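Local coordinates for iron-regulated outer membrane protein (Neisseria meningitidis, PDB 4B7O) that transports iron across the outer membrane as a TonB-dependent transporter, probably by taking up siderophores, at residues A[230-235]-A[239-244]; A[82-87]-A[103-108]; A[349-354]-A[393-398]; A[435-440]-A[523-528]. All coordinates share one frame; numbering follows the deposited sequence.

In the fold
Following the chain from its N terminus, contact 2 comes first, folding 82-87 against 103-108 within the plug domain and closing a loop of 15 residues. Contact 1 then pins a turn with three intervening residues in the long connection between barrel strands 212-223 and 246-259; its centre lies about 19 Å from that of contact 2. Contact 3 spans the strands 355-373 and 376-391 to join two long loops. Contact 4 opens after it and reaches over four further barrel strands, 441-455 to 498-509. All four follow one another in series, so none nests or crosses. Contacts 3 and 4 nevertheless touch, with centres about 14 Å apart, and unite three neighbouring loop regions.

Contact 1 of 4, residues A[230-235]-A[239-244]; sequences KGFRNF and KTVPYS
F232 turns its CG to the side remote from its backbone N (chi1 174°), which carries the ring across to K239, T240 and V241. F235, three residues on, keeps CG between its own N and carbonyl carbon (chi1 71°), and this swings its ring back to P242. The two phenyl groups meet the second segment in different ways. F232 presents its edge to backbone oxygens: CD2 lies 3.0 Å from K239 O, and CE2 lies 3.4 Å from T240 O. Both acceptors stand near the plane of the ring, where the weakly positive C-H rim can favour them. The same CE2 atom also reaches V241 CG2 at 3.9 Å, the two side chains crossing at about a right angle. F235 uses its edge as well, but for an apolar touch, its CE1 resting 3.7 Å from P242 CG.

Between these rings lies N234, whose backbone N sits over one face of F232 toward the rim. Its amide makes a weak hydrogen bond, ND2 to T240 OG1 at 3.4 Å. The second segment has its own internal brace: S244 OG donates to V241 O at 2.7 Å and accepts from the backbone N of Y226. Outside it, R233 NH1 bonds to G237 O within the intervening turn, and S244 O is held by N101 ND2 of the plug. Two aromatic edges and a weak amide bond, folding a chain back on itself, make up an irregular turn in a long loop between adjacent strands of a TonB-dependent transporter barrel.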
loop_
_atom_site.group_PDB
_atom_site.type_symbol
_atom_site.label_atom_id
_atom_site.label_comp_id
_atom_site.label_asym_id
_atom_site.label_seq_id
_atom_site.Cartn_x
_atom_site.Cartn_y
_atom_site.Cartn_z
ATOM N N LYS A 230 -13.025 2.393 -25.433
ATOM C CA LYS A 230 -14.051 2.230 -26.444
ATOM C C LYS A 230 -15.208 1.479 -25.903
ATOM O O LYS A 230 -15.106 0.283 -25.672
ATOM C CB LYS A 230 -13.527 1.467 -27.647
ATOM C CG LYS A 230 -14.278 1.838 -28.927
ATOM C CD LYS A 230 -13.974 0.926 -30.130
ATOM C CE LYS A 230 -14.937 1.236 -31.293
ATOM N NZ LYS A 230 -14.511 0.741 -32.642
ATOM N N GLY A 231 -16.305 2.205 -25.681
ATOM C CA GLY A 231 -17.619 1.587 -25.477
ATOM C C GLY A 231 -18.181 1.829 -24.114
ATOM O O GLY A 231 -19.297 1.468 -23.843
ATOM N N PHE A 232 -17.400 2.410 -23.221
ATOM C CA PHE A 232 -17.962 2.857 -21.951
ATOM C C PHE A 232 -18.920 4.032 -22.205
ATOM O O PHE A 232 -18.629 4.925 -23.035
ATOM C CB PHE A 232 -16.839 3.322 -21.024
ATOM C CG PHE A 232 -17.320 3.946 -19.741
ATOM C CD1 PHE A 232 -17.993 3.166 -18.760
ATOM C CD2 PHE A 232 -17.128 5.313 -19.510
ATOM C CE1 PHE A 232 -18.444 3.749 -17.580
ATOM C CE2 PHE A 232 -17.563 5.903 -18.339
ATOM C CZ PHE A 232 -18.219 5.123 -17.369
ATOM N N ARG A 233 -20.035 4.011 -21.473
ATOM C CA ARG A 233 -20.977 5.108 -21.408
ATOM C C ARG A 233 -21.305 5.515 -19.987
ATOM O O ARG A 233 -21.715 4.692 -19.144
ATOM C CB ARG A 233 -22.262 4.804 -22.191
ATOM C CG ARG A 233 -22.154 4.968 -23.703
ATOM C CD ARG A 233 -21.418 6.250 -24.098
ATOM N NE ARG A 233 -21.005 6.284 -25.522
ATOM C CZ ARG A 233 -21.462 7.139 -26.458
ATOM N NH1 ARG A 233 -22.354 8.082 -26.159
ATOM N NH2 ARG A 233 -21.008 7.071 -27.706
ATOM N N ASN A 234 -21.070 6.802 -19.713
ATOM C CA ASN A 234 -21.645 7.528 -18.567
ATOM C C ASN A 234 -23.117 7.250 -18.301
ATOM O O ASN A 234 -23.824 6.815 -19.195
ATOM C CB ASN A 234 -21.674 9.008 -18.949
ATOM C CG ASN A 234 -20.761 9.799 -18.125
ATOM O OD1 ASN A 234 -20.742 9.624 -16.921
ATOM N ND2 ASN A 234 -19.983 10.649 -18.734
ATOM N N PHE A 235 -23.597 7.648 -17.124
ATOM C CA PHE A 235 -25.022 7.641 -16.832
ATOM C C PHE A 235 -25.792 8.676 -17.676
ATOM O O PHE A 235 -26.998 8.573 -17.809
ATOM C CB PHE A 235 -25.245 8.014 -15.405
ATOM C CG PHE A 235 -24.967 9.440 -15.131
ATOM C CD1 PHE A 235 -23.642 9.922 -15.155
ATOM C CD2 PHE A 235 -26.014 10.339 -14.872
ATOM C CE1 PHE A 235 -23.362 11.257 -14.881
ATOM C CE2 PHE A 235 -25.743 11.684 -14.618
ATOM C CZ PHE A 235 -24.419 12.145 -14.626
ATOM N N LYS A 239 -18.288 9.820 -22.055
ATOM C CA LYS A 239 -17.164 8.877 -21.987
ATOM C C LYS A 239 -16.505 8.913 -20.623
ATOM O O LYS A 239 -15.895 7.921 -20.178
ATOM C CB LYS A 239 -16.101 9.257 -23.001
ATOM C CG LYS A 239 -16.589 9.339 -24.432
ATOM C CD LYS A 239 -15.837 10.410 -25.237
ATOM C CE LYS A 239 -15.575 9.898 -26.642
ATOM N NZ LYS A 239 -16.352 8.624 -26.791
ATOM N N THR A 240 -16.585 10.067 -19.960
ATOM C CA THR A 240 -15.822 10.261 -18.731
ATOM C C THR A 240 -16.425 9.511 -17.544
ATOM O O THR A 240 -17.595 9.228 -17.528
ATOM C CB THR A 240 -15.688 11.738 -18.379
ATOM O OG1 THR A 240 -16.996 12.245 -18.112
ATOM C CG2 THR A 240 -15.055 12.538 -19.502
ATOM N N VAL A 241 -15.610 9.204 -16.536
ATOM C CA VAL A 241 -16.087 8.559 -15.334
ATOM C C VAL A 241 -16.374 9.709 -14.351
ATOM O O VAL A 241 -15.464 10.451 -13.938
ATOM C CB VAL A 241 -15.003 7.585 -14.795
ATOM C CG1 VAL A 241 -15.403 6.980 -13.457
ATOM C CG2 VAL A 241 -14.688 6.494 -15.818
ATOM N N PRO A 242 -17.640 9.899 -13.983
ATOM C CA PRO A 242 -17.991 11.090 -13.172
ATOM C C PRO A 242 -17.312 11.185 -11.757
ATOM O O PRO A 242 -17.180 10.167 -11.042
ATOM C CB PRO A 242 -19.501 10.989 -13.053
ATOM C CG PRO A 242 -19.882 10.198 -14.240
ATOM C CD PRO A 242 -18.819 9.175 -14.439
ATOM N N TYR A 243 -16.897 12.401 -11.376
ATOM C CA TYR A 243 -16.230 12.672 -10.072
ATOM C C TYR A 243 -14.940 11.886 -9.892
ATOM O O TYR A 243 -14.634 11.363 -8.833
ATOM C CB TYR A 243 -17.179 12.433 -8.899
ATOM C CG TYR A 243 -18.513 13.114 -9.142
ATOM C CD1 TYR A 243 -18.594 14.515 -9.182
ATOM C CD2 TYR A 243 -19.660 12.378 -9.377
ATOM C CE1 TYR A 243 -19.786 15.156 -9.442
ATOM C CE2 TYR A 243 -20.861 13.017 -9.634
ATOM C CZ TYR A 243 -20.922 14.403 -9.660
ATOM O OH TYR A 243 -22.108 15.062 -9.928
ATOM N N SER A 244 -14.167 11.850 -10.950
ATOM C CA SER A 244 -12.944 11.116 -10.937
ATOM C C SER A 244 -11.799 12.076 -11.002
ATOM O O SER A 244 -10.671 11.644 -11.172
ATOM C CB SER A 244 -12.909 10.098 -12.089
ATOM O OG SER A 244 -12.871 10.730 -13.358
#

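Contact 2 of 4, residues A[82-87]-A[103-108]; sequences ATDMRE and TSQFLT
R86 and Q105 meet in the plug domain, where a capped helix start packs against the residues leading into strand 107-109. The close part is a polar overlap: Q105 NE2 lies over one face of the R86 guanidinium, only 2.9 Å from NH1, with the amide and guanidinium planes 35° apart. Both nitrogens are donors and do not bond each other. Both donate to G100 O, and this shared acceptor probably accounts for a closeness that two donors would not otherwise favour; R86 NH1 also bonds to G98 O. R86 reaches this position through an otherwise extended chain bent at chi3 (66°).

Around D84 the fit is looser. Its OD2 stands 3.7 Å from Q105 NE2, and its salt bridge to R86 NH2 is long, at 3.9 Å, with the oxygen well out of the guanidinium plane, leaving an attraction of charges alone. D84 has a firmer task as the N-cap: OD1 accepts from E87 N at 3.0 Å on its syn side, but 35° out of the carboxylate plane. The remaining link between the segments runs through water: one molecule accepts from R86 N at 2.8 Å and donates to Q105 OE1 at 2.9 Å.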
loop_
_atom_site.group_PDB
_atom_site.type_symbol
_atom_site.label_atom_id
_atom_site.label_comp_id
_atom_site.label_asym_id
_atom_site.label_seq_id
_atom_site.Cartn_x
_atom_site.Cartn_y
_atom_site.Cartn_z
ATOM N N ALA A 82 4.500 8.162 -15.548
ATOM C CA ALA A 82 3.553 7.803 -14.529
ATOM C C ALA A 82 3.517 8.811 -13.359
ATOM O O ALA A 82 4.554 9.399 -12.978
ATOM C CB ALA A 82 3.877 6.410 -14.046
ATOM N N THR A 83 2.310 9.070 -12.830
ATOM C CA THR A 83 2.210 9.976 -11.684
ATOM C C THR A 83 1.475 9.335 -10.540
ATOM O O THR A 83 1.283 9.992 -9.545
ATOM C CB THR A 83 1.454 11.261 -12.023
ATOM O OG1 THR A 83 0.119 10.899 -12.411
ATOM C CG2 THR A 83 2.155 12.002 -13.163
ATOM N N ASP A 84 1.052 8.072 -10.664
ATOM C CA ASP A 84 0.670 7.297 -9.487
ATOM C C ASP A 84 1.359 5.938 -9.431
ATOM O O ASP A 84 1.952 5.508 -10.423
ATOM C CB ASP A 84 -0.871 7.120 -9.382
ATOM C CG ASP A 84 -1.493 6.385 -10.588
ATOM O OD1 ASP A 84 -0.805 5.738 -11.418
ATOM O OD2 ASP A 84 -2.731 6.450 -10.727
ATOM N N MET A 85 1.198 5.244 -8.296
ATOM C CA MET A 85 1.709 3.885 -8.136
ATOM C C MET A 85 1.086 2.865 -9.036
ATOM O O MET A 85 1.772 1.966 -9.508
ATOM C CB MET A 85 1.518 3.415 -6.716
ATOM C CG MET A 85 2.351 4.236 -5.736
ATOM S SD MET A 85 4.126 3.925 -5.881
ATOM C CE MET A 85 4.677 5.238 -4.778
ATOM N N ARG A 86 -0.210 2.981 -9.297
ATOM C CA ARG A 86 -0.803 2.023 -10.180
ATOM C C ARG A 86 -0.070 1.891 -11.533
ATOM O O ARG A 86 0.112 0.779 -12.018
ATOM C CB ARG A 86 -2.279 2.315 -10.394
ATOM C CG ARG A 86 -2.961 1.374 -11.394
ATOM C CD ARG A 86 -4.454 1.702 -11.484
ATOM N NE ARG A 86 -4.688 3.038 -12.059
ATOM C CZ ARG A 86 -5.768 3.803 -11.834
ATOM N NH1 ARG A 86 -6.744 3.403 -11.028
ATOM N NH2 ARG A 86 -5.883 4.978 -12.428
ATOM N N GLU A 87 0.320 3.018 -12.143
ATOM C CA GLU A 87 1.011 2.944 -13.412
ATOM C C GLU A 87 2.468 2.579 -13.208
ATOM O O GLU A 87 3.001 1.819 -13.952
ATOM C CB GLU A 87 0.895 4.228 -14.294
ATOM C CG GLU A 87 -0.513 4.502 -14.857
ATOM C CD GLU A 87 -0.971 3.458 -15.870
ATOM O OE1 GLU A 87 -0.135 2.976 -16.635
ATOM O OE2 GLU A 87 -2.158 3.085 -15.881
ATOM N N THR A 103 -8.323 7.531 -3.844
ATOM C CA THR A 103 -8.696 6.494 -2.905
ATOM C C THR A 103 -9.906 5.711 -3.389
ATOM O O THR A 103 -10.418 4.820 -2.682
ATOM C CB THR A 103 -8.857 7.060 -1.491
ATOM O OG1 THR A 103 -9.607 8.289 -1.540
ATOM C CG2 THR A 103 -7.499 7.360 -0.964
ATOM N N SER A 104 -10.341 6.031 -4.601
ATOM C CA SER A 104 -11.150 5.103 -5.404
ATOM C C SER A 104 -10.498 3.729 -5.526
ATOM O O SER A 104 -11.222 2.743 -5.651
ATOM C CB SER A 104 -11.369 5.620 -6.839
ATOM O OG SER A 104 -12.424 6.577 -6.877
ATOM N N GLN A 105 -9.153 3.697 -5.500
ATOM C CA GLN A 105 -8.322 2.477 -5.765
ATOM C C GLN A 105 -8.102 1.578 -4.550
ATOM O O GLN A 105 -7.785 2.041 -3.435
ATOM C CB GLN A 105 -6.916 2.860 -6.267
ATOM C CG GLN A 105 -6.935 3.514 -7.601
ATOM C CD GLN A 105 -5.593 4.071 -7.999
ATOM O OE1 GLN A 105 -4.560 3.658 -7.499
ATOM N NE2 GLN A 105 -5.606 5.005 -8.916
ATOM N N PHE A 106 -8.239 0.285 -4.805
ATOM C CA PHE A 106 -7.928 -0.758 -3.851
ATOM C C PHE A 106 -6.745 -1.494 -4.378
ATOM O O PHE A 106 -6.658 -1.802 -5.575
ATOM C CB PHE A 106 -9.058 -1.799 -3.788
ATOM C CG PHE A 106 -10.367 -1.244 -3.358
ATOM C CD1 PHE A 106 -10.659 -1.134 -2.008
ATOM C CD2 PHE A 106 -11.317 -0.837 -4.305
ATOM C CE1 PHE A 106 -11.878 -0.643 -1.575
ATOM C CE2 PHE A 106 -12.531 -0.327 -3.889
ATOM C CZ PHE A 106 -12.814 -0.232 -2.516
ATOM N N LEU A 107 -5.887 -1.876 -3.473
ATOM C CA LEU A 107 -4.683 -2.551 -3.876
ATOM C C LEU A 107 -4.656 -4.022 -3.376
ATOM O O LEU A 107 -5.077 -4.288 -2.250
ATOM C CB LEU A 107 -3.526 -1.755 -3.324
ATOM C CG LEU A 107 -2.222 -2.498 -3.559
ATOM C CD1 LEU A 107 -1.108 -1.515 -3.944
ATOM C CD2 LEU A 107 -1.856 -3.378 -2.373
ATOM N N THR A 108 -4.226 -4.970 -4.229
ATOM C CA THR A 108 -4.015 -6.319 -3.751
ATOM C C THR A 108 -2.641 -6.831 -4.100
ATOM O O THR A 108 -2.028 -6.468 -5.106
ATOM C CB THR A 108 -5.105 -7.295 -4.223
ATOM O OG1 THR A 108 -5.106 -7.341 -5.644
ATOM C CG2 THR A 108 -6.441 -6.807 -3.763
HETATM O O HOH W 1 -1.762 4.454 -7.488
#

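Contact 3 of 4, residues A[349-354]-A[393-398]; sequences GNVVGP and AFLNGE
G349 O and E398 OE1 lie 4.0 Å apart across the contact, both near one ammonium group, NZ of K522. That nitrogen is hydrogen-bonded by G349 O and by N350 OD1, whereas its pairing with the E398 carboxylate is long and weak. The lysine charge thus sits among three oxygens from two segments, and probably offsets the mutual repulsion of the carbonyl and the carboxylate.

Beside this polar cluster runs a small apolar seam. L395 sets CG anti to its carbonyl carbon (chi1 -58°) and points CD1 at the first segment, where that methyl group makes both of its close approaches. V351 CG2 lies 3.8 Å from L395 CD1, the side chains crossing at about a right angle. The bare CA of G349 is 4.1 Å from the same L395 CD1, a closeness permitted by the absence of a side chain. A short 3-10 turn follows, in which E398 N donates to L395 O at 3.0 Å and brings the glutamate round to the same side as the leucine.

Residues 349-354 belong to the connection between barrel strands 323-339 and 355-373. The other segment, 393-398, lies in the loop running from strand 376-391 toward helix 423-434. K522 and H520, the latter bonded to the backbone of L395, bring in the loop that follows strand 498-509.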
loop_
_atom_site.group_PDB
_atom_site.type_symbol
_atom_site.label_atom_id
_atom_site.label_comp_id
_atom_site.label_asym_id
_atom_site.label_seq_id
_atom_site.Cartn_x
_atom_site.Cartn_y
_atom_site.Cartn_z
ATOM N N GLY A 349 -22.659 10.500 9.005
ATOM C CA GLY A 349 -23.639 10.947 9.981
ATOM C C GLY A 349 -24.586 12.000 9.434
ATOM O O GLY A 349 -25.522 12.391 10.116
ATOM N N ASN A 350 -24.369 12.428 8.188
ATOM C CA ASN A 350 -25.153 13.498 7.600
ATOM C C ASN A 350 -24.869 14.753 8.403
ATOM O O ASN A 350 -25.763 15.548 8.658
ATOM C CB ASN A 350 -26.672 13.199 7.672
ATOM C CG ASN A 350 -27.042 11.861 7.071
ATOM O OD1 ASN A 350 -27.212 10.889 7.797
ATOM N ND2 ASN A 350 -27.180 11.800 5.750
ATOM N N VAL A 351 -23.634 14.899 8.865
ATOM C CA VAL A 351 -23.231 16.179 9.448
ATOM C C VAL A 351 -23.519 17.284 8.431
ATOM O O VAL A 351 -23.118 17.216 7.260
ATOM C CB VAL A 351 -21.747 16.184 9.848
ATOM C CG1 VAL A 351 -21.276 17.587 10.171
ATOM C CG2 VAL A 351 -21.497 15.223 11.000
ATOM N N VAL A 352 -24.259 18.292 8.867
ATOM C CA VAL A 352 -24.534 19.429 7.994
ATOM C C VAL A 352 -23.308 20.323 8.006
ATOM O O VAL A 352 -22.810 20.646 9.070
ATOM C CB VAL A 352 -25.798 20.206 8.462
ATOM C CG1 VAL A 352 -26.151 21.333 7.465
ATOM C CG2 VAL A 352 -26.970 19.226 8.667
ATOM N N GLY A 353 -22.821 20.700 6.822
ATOM C CA GLY A 353 -21.658 21.610 6.681
ATOM C C GLY A 353 -20.356 20.890 6.990
ATOM O O GLY A 353 -20.341 19.660 7.071
ATOM N N PRO A 354 -19.263 21.649 7.198
ATOM C CA PRO A 354 -17.956 21.018 7.327
ATOM C C PRO A 354 -17.947 19.804 8.279
ATOM O O PRO A 354 -18.555 19.857 9.359
ATOM C CB PRO A 354 -17.046 22.155 7.835
ATOM C CG PRO A 354 -17.706 23.418 7.418
ATOM C CD PRO A 354 -19.190 23.119 7.359
ATOM N N ALA A 393 -17.532 14.993 16.136
ATOM C CA ALA A 393 -18.297 14.788 17.364
ATOM C C ALA A 393 -18.994 13.439 17.269
ATOM O O ALA A 393 -19.210 12.925 16.169
ATOM C CB ALA A 393 -19.321 15.890 17.494
ATOM N N PHE A 394 -19.353 12.854 18.396
ATOM C CA PHE A 394 -20.167 11.653 18.356
ATOM C C PHE A 394 -21.651 11.906 18.089
ATOM O O PHE A 394 -22.146 12.959 18.422
ATOM C CB PHE A 394 -19.900 10.867 19.613
ATOM C CG PHE A 394 -18.459 10.443 19.721
ATOM C CD1 PHE A 394 -18.005 9.274 19.056
ATOM C CD2 PHE A 394 -17.532 11.219 20.407
ATOM C CE1 PHE A 394 -16.681 8.886 19.119
ATOM C CE2 PHE A 394 -16.173 10.828 20.464
ATOM C CZ PHE A 394 -15.753 9.668 19.803
ATOM N N LEU A 395 -22.345 10.954 17.465
ATOM C CA LEU A 395 -23.712 11.148 17.019
ATOM C C LEU A 395 -24.610 9.950 17.347
ATOM O O LEU A 395 -25.666 9.754 16.743
ATOM C CB LEU A 395 -23.774 11.482 15.537
ATOM C CG LEU A 395 -23.006 12.735 15.061
ATOM C CD1 LEU A 395 -22.684 12.625 13.568
ATOM C CD2 LEU A 395 -23.744 14.044 15.336
ATOM N N ASN A 396 -24.219 9.154 18.322
ATOM C CA ASN A 396 -25.049 7.999 18.671
ATOM C C ASN A 396 -26.474 8.402 19.039
ATOM O O ASN A 396 -27.441 7.715 18.665
ATOM C CB ASN A 396 -24.433 7.141 19.767
ATOM C CG ASN A 396 -23.664 7.944 20.793
ATOM O OD1 ASN A 396 -23.035 8.937 20.476
ATOM N ND2 ASN A 396 -23.679 7.487 22.037
ATOM N N GLY A 397 -26.611 9.539 19.724
ATOM C CA GLY A 397 -27.948 10.051 20.124
ATOM C C GLY A 397 -28.924 10.234 18.966
ATOM O O GLY A 397 -30.146 10.131 19.160
ATOM N N GLU A 398 -28.380 10.496 17.771
ATOM C CA GLU A 398 -29.162 10.541 16.534
ATOM C C GLU A 398 -29.435 9.132 16.023
ATOM O O GLU A 398 -29.981 8.978 14.917
ATOM C CB GLU A 398 -28.439 11.347 15.435
ATOM C CG GLU A 398 -27.951 12.746 15.867
ATOM C CD GLU A 398 -27.634 13.747 14.724
ATOM O OE1 GLU A 398 -27.179 13.356 13.642
ATOM O OE2 GLU A 398 -27.820 14.979 14.911
#

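Contact 4 of 4, residues A[435-440]-A[523-528]; sequences YKLSNP and RGIISI
I525 carries its side of the contact chiefly with the CG1-CD1 branch, which meets both Y435 and L437. Its CG1 comes within 3.4 Å of Y435 CD2, while CG2 lies 4.3 Å above one face of the tyrosine ring, displaced toward the rim. The terminal CD1 goes farther, standing 3.9 Å from L437 CD1, with L437 CD2 almost as near and Y435 CD2 also in touch. One methyl group therefore touches both an aromatic ring and a forked leucine tip. Its course follows from two like twists in the isoleucine chain, chi1 -56° and chi2 -50°.

A second shell fixes both partners. I525 opens the short strand 525-528, which runs parallel to strand 578-600 and is tied by backbone bonds to A577 and R579; V578 packs against I525 and Y435 alike. On the other side, a weak hydrogen bond from N396 ND2 reaches Y435 O in the loop that leads into barrel strand 441-455, and L437 rests on N396.

Every touch between the segments is carbon on carbon, so dispersion and the exclusion of water probably supply most of the attraction, and the surrounding backbone bonds help to set the position.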
loop_
_atom_site.group_PDB
_atom_site.type_symbol
_atom_site.label_atom_id
_atom_site.label_comp_id
_atom_site.label_asym_id
_atom_site.label_seq_id
_atom_site.Cartn_x
_atom_site.Cartn_y
_atom_site.Cartn_z
ATOM N N TYR A 435 -25.388 5.546 25.284
ATOM C CA TYR A 435 -23.928 5.340 25.312
ATOM C C TYR A 435 -23.067 6.603 25.329
ATOM O O TYR A 435 -23.370 7.582 24.658
ATOM C CB TYR A 435 -23.498 4.447 24.153
ATOM C CG TYR A 435 -23.142 3.025 24.548
ATOM C CD1 TYR A 435 -22.057 2.764 25.391
ATOM C CD2 TYR A 435 -23.882 1.935 24.047
ATOM C CE1 TYR A 435 -21.732 1.457 25.733
ATOM C CE2 TYR A 435 -23.567 0.630 24.385
ATOM C CZ TYR A 435 -22.494 0.400 25.210
ATOM O OH TYR A 435 -22.179 -0.887 25.565
ATOM N N LYS A 436 -21.978 6.565 26.086
ATOM C CA LYS A 436 -21.095 7.698 26.142
ATOM C C LYS A 436 -19.749 7.435 25.448
ATOM O O LYS A 436 -18.716 7.164 26.092
ATOM C CB LYS A 436 -20.888 8.156 27.580
ATOM C CG LYS A 436 -21.893 9.217 28.068
ATOM C CD LYS A 436 -23.390 8.894 27.821
ATOM C CE LYS A 436 -24.325 9.765 28.658
ATOM N NZ LYS A 436 -25.565 10.160 27.941
ATOM N N LEU A 437 -19.786 7.561 24.122
ATOM C CA LEU A 437 -18.671 7.237 23.228
ATOM C C LEU A 437 -17.443 8.112 23.402
ATOM O O LEU A 437 -17.570 9.281 23.610
ATOM C CB LEU A 437 -19.165 7.328 21.805
ATOM C CG LEU A 437 -19.807 6.044 21.317
ATOM C CD1 LEU A 437 -20.320 5.094 22.409
ATOM C CD2 LEU A 437 -20.883 6.386 20.321
ATOM N N SER A 438 -16.260 7.504 23.384
ATOM C CA SER A 438 -15.013 8.262 23.268
ATOM C C SER A 438 -14.178 7.792 22.031
ATOM O O SER A 438 -14.603 6.922 21.225
ATOM C CB SER A 438 -14.216 8.175 24.569
ATOM O OG SER A 438 -14.055 6.832 24.907
ATOM N N ASN A 439 -13.002 8.385 21.876
ATOM C CA ASN A 439 -12.133 8.086 20.761
ATOM C C ASN A 439 -11.494 6.704 20.855
ATOM O O ASN A 439 -10.708 6.443 21.782
ATOM C CB ASN A 439 -11.027 9.107 20.743
ATOM C CG ASN A 439 -11.496 10.420 20.218
ATOM O OD1 ASN A 439 -12.669 10.552 19.858
ATOM N ND2 ASN A 439 -10.594 11.376 20.111
ATOM N N PRO A 440 -11.762 5.848 19.869
ATOM C CA PRO A 440 -11.189 4.510 19.814
ATOM C C PRO A 440 -9.711 4.610 19.631
ATOM O O PRO A 440 -9.240 5.560 18.983
ATOM C CB PRO A 440 -11.828 3.895 18.582
ATOM C CG PRO A 440 -12.971 4.813 18.235
ATOM C CD PRO A 440 -12.470 6.167 18.633
ATOM N N ARG A 523 -24.716 5.072 13.522
ATOM C CA ARG A 523 -25.282 3.911 12.902
ATOM C C ARG A 523 -25.234 2.741 13.822
ATOM O O ARG A 523 -25.781 1.693 13.503
ATOM C CB ARG A 523 -24.579 3.612 11.619
ATOM C CG ARG A 523 -24.992 4.518 10.480
ATOM C CD ARG A 523 -25.308 3.588 9.315
ATOM N NE ARG A 523 -25.847 4.279 8.148
ATOM C CZ ARG A 523 -25.348 4.168 6.923
ATOM N NH1 ARG A 523 -24.312 3.360 6.717
ATOM N NH2 ARG A 523 -25.895 4.850 5.914
ATOM N N GLY A 524 -24.607 2.905 14.980
ATOM C CA GLY A 524 -24.629 1.825 15.942
ATOM C C GLY A 524 -23.367 1.759 16.743
ATOM O O GLY A 524 -22.373 2.417 16.401
ATOM N N ILE A 525 -23.398 0.996 17.837
ATOM C CA ILE A 525 -22.199 0.873 18.633
ATOM C C ILE A 525 -21.405 -0.227 17.980
ATOM O O ILE A 525 -21.996 -1.158 17.393
ATOM C CB ILE A 525 -22.464 0.526 20.103
ATOM C CG1 ILE A 525 -23.395 1.551 20.740
ATOM C CG2 ILE A 525 -21.155 0.551 20.870
ATOM C CD1 ILE A 525 -22.962 2.997 20.518
ATOM N N ILE A 526 -20.080 -0.071 18.028
ATOM C CA ILE A 526 -19.136 -1.042 17.487
ATOM C C ILE A 526 -18.154 -1.367 18.571
ATOM O O ILE A 526 -17.189 -0.615 18.812
ATOM C CB ILE A 526 -18.301 -0.486 16.328
ATOM C CG1 ILE A 526 -19.184 -0.048 15.142
ATOM C CG2 ILE A 526 -17.225 -1.505 15.968
ATOM C CD1 ILE A 526 -19.995 -1.140 14.470
ATOM N N SER A 527 -18.393 -2.505 19.209
ATOM C CA SER A 527 -17.543 -2.974 20.288
ATOM C C SER A 527 -16.498 -4.054 19.824
ATOM O O SER A 527 -16.304 -4.320 18.626
ATOM C CB SER A 527 -18.441 -3.481 21.431
ATOM O OG SER A 527 -17.727 -3.496 22.666
ATOM N N ILE A 528 -15.840 -4.682 20.781
ATOM C CA ILE A 528 -15.005 -5.831 20.495
ATOM C C ILE A 528 -15.353 -6.915 21.513
ATOM O O ILE A 528 -15.497 -6.615 22.695
ATOM C CB ILE A 528 -13.539 -5.442 20.608
ATOM C CG1 ILE A 528 -12.622 -6.617 20.236
ATOM C CG2 ILE A 528 -13.249 -4.868 21.980
ATOM C CD1 ILE A 528 -11.176 -6.202 20.041
#